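Local coordinates for iron binding protein FbpA (Mannheimia haemolytica, PDB 1Q35) that binds ferric iron in the periplasm and probably hands it on for uptake into the cell, at residues Thr57-Arg62 against Asn143-Ala148. Sequence-based numbering, arbitrary orientation.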
ATOM      1  N   THR A  57       8.291  -3.090  -3.292  1.00 10.02           N
ATOM      2  CA  THR A  57       7.532  -1.847  -3.201  1.00  9.73           C
ATOM      3  C   THR A  57       6.221  -2.016  -2.434  1.00  9.28           C
ATOM      4  O   THR A  57       5.745  -3.136  -2.220  1.00  8.98           O
ATOM      5  CB  THR A  57       7.222  -1.361  -4.621  1.00 10.03           C
ATOM      6  OG1 THR A  57       6.588  -2.420  -5.351  1.00 10.69           O
ATOM      7  CG2 THR A  57       8.505  -1.070  -5.390  1.00 10.88           C
ATOM      8  N   VAL A  58       5.637  -0.883  -2.049  1.00  8.82           N
ATOM      9  CA  VAL A  58       4.358  -0.856  -1.337  1.00  8.96           C
ATOM     10  C   VAL A  58       3.330   0.032  -2.027  1.00  8.78           C
ATOM     11  O   VAL A  58       2.281   0.324  -1.452  1.00  9.24           O
ATOM     12  CB  VAL A  58       4.530  -0.374   0.132  1.00  9.39           C
ATOM     13  CG1 VAL A  58       5.382  -1.353   0.912  1.00 10.48           C
ATOM     14  CG2 VAL A  58       5.122   1.022   0.195  1.00 10.13           C
ATOM     15  N   ASP A  59       3.617   0.466  -3.251  1.00  8.87           N
ATOM     16  CA  ASP A  59       2.777   1.447  -3.927  1.00  9.07           C
ATOM     17  C   ASP A  59       2.974   1.337  -5.442  1.00  8.97           C
ATOM     18  O   ASP A  59       4.109   1.301  -5.921  1.00  9.45           O
ATOM     19  CB  ASP A  59       3.145   2.838  -3.399  1.00  9.73           C
ATOM     20  CG  ASP A  59       2.564   3.963  -4.218  1.00  9.83           C
ATOM     21  OD1 ASP A  59       1.363   3.903  -4.586  1.00  9.34           O
ATOM     22  OD2 ASP A  59       3.258   4.957  -4.528  1.00 11.93           O
ATOM     23  N   ILE A  60       1.876   1.290  -6.189  1.00  8.68           N
ATOM     24  CA  ILE A  60       1.944   1.260  -7.650  1.00  8.78           C
ATOM     25  C   ILE A  60       2.645   2.492  -8.204  1.00  8.59           C
ATOM     26  O   ILE A  60       3.350   2.398  -9.207  1.00  9.08           O
ATOM     27  CB  ILE A  60       0.536   1.113  -8.282  1.00  8.94           C
ATOM     28  CG1 ILE A  60       0.636   0.991  -9.808  1.00  9.55           C
ATOM     29  CG2 ILE A  60      -0.376   2.293  -7.922  1.00  8.86           C
ATOM     30  CD1 ILE A  60       1.319  -0.266 -10.293  1.00 10.76           C
ATOM     31  N   SER A  61       2.472   3.648  -7.571  1.00  8.71           N
ATOM     32  CA  SER A  61       3.092   4.848  -8.103  1.00  9.08           C
ATOM     33  C   SER A  61       4.620   4.786  -8.020  1.00  9.43           C
ATOM     34  O   SER A  61       5.299   5.231  -8.942  1.00 10.11           O
ATOM     35  CB  SER A  61       2.527   6.096  -7.443  1.00  9.12           C
ATOM     36  OG  SER A  61       1.139   6.191  -7.717  1.00  9.66           O
ATOM     37  N   ARG A  62       5.162   4.207  -6.949  1.00  9.31           N
ATOM     38  CA  ARG A  62       6.605   3.974  -6.859  1.00  9.77           C
ATOM     39  C   ARG A  62       7.072   2.978  -7.918  1.00  9.72           C
ATOM     40  O   ARG A  62       8.125   3.164  -8.538  1.00 10.00           O
ATOM     41  CB  ARG A  62       6.999   3.461  -5.473  1.00 10.02           C
ATOM     42  CG  ARG A  62       8.502   3.240  -5.281  1.00 11.63           C
ATOM     43  CD  ARG A  62       9.324   4.514  -5.207  1.00 14.00           C
ATOM     44  NE  ARG A  62       9.258   5.126  -3.885  1.00 15.92           N
ATOM     45  CZ  ARG A  62       9.785   6.305  -3.570  1.00 16.93           C
ATOM     46  NH1 ARG A  62       9.662   6.765  -2.333  1.00 17.99           N
ATOM     47  NH2 ARG A  62      10.441   7.027  -4.472  1.00 17.76           N
ATOM     48  N   ASN A 143      -1.480   7.926   0.715  1.00  7.78           N
ATOM     49  CA  ASN A 143      -2.460   8.988   0.532  1.00  7.72           C
ATOM     50  C   ASN A 143      -2.419   9.578  -0.872  1.00  7.49           C
ATOM     51  O   ASN A 143      -3.450   9.746  -1.500  1.00  7.15           O
ATOM     52  CB  ASN A 143      -2.260  10.104   1.562  1.00  7.74           C
ATOM     53  CG  ASN A 143      -2.717   9.717   2.953  1.00  7.87           C
ATOM     54  OD1 ASN A 143      -3.566   8.831   3.132  1.00  8.11           O
ATOM     55  ND2 ASN A 143      -2.155  10.387   3.954  1.00  9.40           N
ATOM     56  N   VAL A 144      -1.233   9.896  -1.373  1.00  7.41           N
ATOM     57  CA  VAL A 144      -1.130  10.537  -2.676  1.00  7.51           C
ATOM     58  C   VAL A 144      -1.711   9.620  -3.760  1.00  7.38           C
ATOM     59  O   VAL A 144      -2.391  10.096  -4.651  1.00  7.14           O
ATOM     60  CB  VAL A 144       0.317  10.991  -3.000  1.00  7.95           C
ATOM     61  CG1 VAL A 144       0.379  11.657  -4.369  1.00  7.96           C
ATOM     62  CG2 VAL A 144       0.830  11.960  -1.931  1.00  8.79           C
ATOM     63  N   SER A 145      -1.469   8.313  -3.681  1.00  7.53           N
ATOM     64  CA  SER A 145      -2.031   7.402  -4.681  1.00  7.35           C
ATOM     65  C   SER A 145      -3.557   7.305  -4.584  1.00  7.11           C
ATOM     66  O   SER A 145      -4.230   7.176  -5.599  1.00  7.19           O
ATOM     67  CB  SER A 145      -1.363   6.031  -4.620  1.00  7.74           C
ATOM     68  OG  SER A 145      -0.050   6.126  -5.149  1.00  9.07           O
ATOM     69  N   LEU A 146      -4.114   7.384  -3.378  1.00  6.81           N
ATOM     70  CA  LEU A 146      -5.559   7.514  -3.228  1.00  6.95           C
ATOM     71  C   LEU A 146      -6.067   8.777  -3.930  1.00  6.66           C
ATOM     72  O   LEU A 146      -7.029   8.730  -4.691  1.00  6.73           O
ATOM     73  CB  LEU A 146      -5.941   7.538  -1.745  1.00  6.80           C
ATOM     74  CG  LEU A 146      -7.387   7.912  -1.408  1.00  7.76           C
ATOM     75  CD1 LEU A 146      -8.390   6.917  -1.976  1.00  8.14           C
ATOM     76  CD2 LEU A 146      -7.548   8.029   0.097  1.00  7.81           C
ATOM     77  N   PHE A 147      -5.426   9.913  -3.673  1.00  6.74           N
ATOM     78  CA  PHE A 147      -5.832  11.169  -4.292  1.00  6.88           C
ATOM     79  C   PHE A 147      -5.662  11.123  -5.817  1.00  6.56           C
ATOM     80  O   PHE A 147      -6.434  11.739  -6.548  1.00  6.96           O
ATOM     81  CB  PHE A 147      -5.057  12.361  -3.701  1.00  7.22           C
ATOM     82  CG  PHE A 147      -5.068  12.435  -2.187  1.00  7.85           C
ATOM     83  CD1 PHE A 147      -3.987  12.983  -1.523  1.00  8.23           C
ATOM     84  CD2 PHE A 147      -6.138  11.975  -1.430  1.00  7.55           C
ATOM     85  CE1 PHE A 147      -3.957  13.067  -0.139  1.00  8.33           C
ATOM     86  CE2 PHE A 147      -6.116  12.058  -0.041  1.00  7.79           C
ATOM     87  CZ  PHE A 147      -5.029  12.616   0.602  1.00  8.11           C
ATOM     88  N   ALA A 148      -4.661  10.382  -6.280  1.00  6.62           N
ATOM     89  CA  ALA A 148      -4.417  10.198  -7.704  1.00  6.81           C
ATOM     90  C   ALA A 148      -5.576   9.467  -8.375  1.00  6.64           C
ATOM     91  O   ALA A 148      -6.007   9.849  -9.458  1.00  6.94           O
ATOM     92  CB  ALA A 148      -3.123   9.445  -7.916  1.00  7.10           C
TER
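Ser145 reaches from helix 141-168 to Asp59 and Ser61 at the start of helix 60-68, and its hydroxyl alone carries the polar link between the segments. Ser145 OG donates to Asp59 OD1 over 2.7 Å, meeting the carboxylate on its syn side and 21° out of its plane. The same oxygen accepts from Ser61 OG at 2.8 Å, so the hydrogen bonds run in one direction, from Ser61 through Ser145 to Asp59. In both serines OG stands anti to the carbonyl carbon, which lets the two hydroxyls meet tip to tip although their CA atoms are 6.7 Å apart.

The carboxylate also caps its own helix. Asp59 OD1 takes the amide of Ser61 (N to OD1 3.2 Å) and Asp59 OD2 that of Arg62 (N to OD2 3.2 Å), both from above the carboxylate plane, while Ser145 approaches much nearer to that plane. With CG anti to the backbone N (chi1 168°), the group turns back over the first helical turn. Asn230 ND2 is a further donor to OD1; together with the helix N-terminus, these donors would be expected to stabilise the buried negative charge.

Outside the two segments, Tyr301 of helix 301-311 touches both Ser61 and Ser145, while Ala298 and Ile297 of helix 294-298 lie against Ser61 and Ser145 respectively.

The arrangement is an aspartate N-cap whose acceptor is shared with a serine of a second helix. It ties helix 60-68, which follows strand 54-57, to the first turns of helix 141-168 in this periplasmic-binding-protein fold, with the Asp59 side chain about 5 Å from that of Tyr142, a ferric-iron ligand when iron is bound.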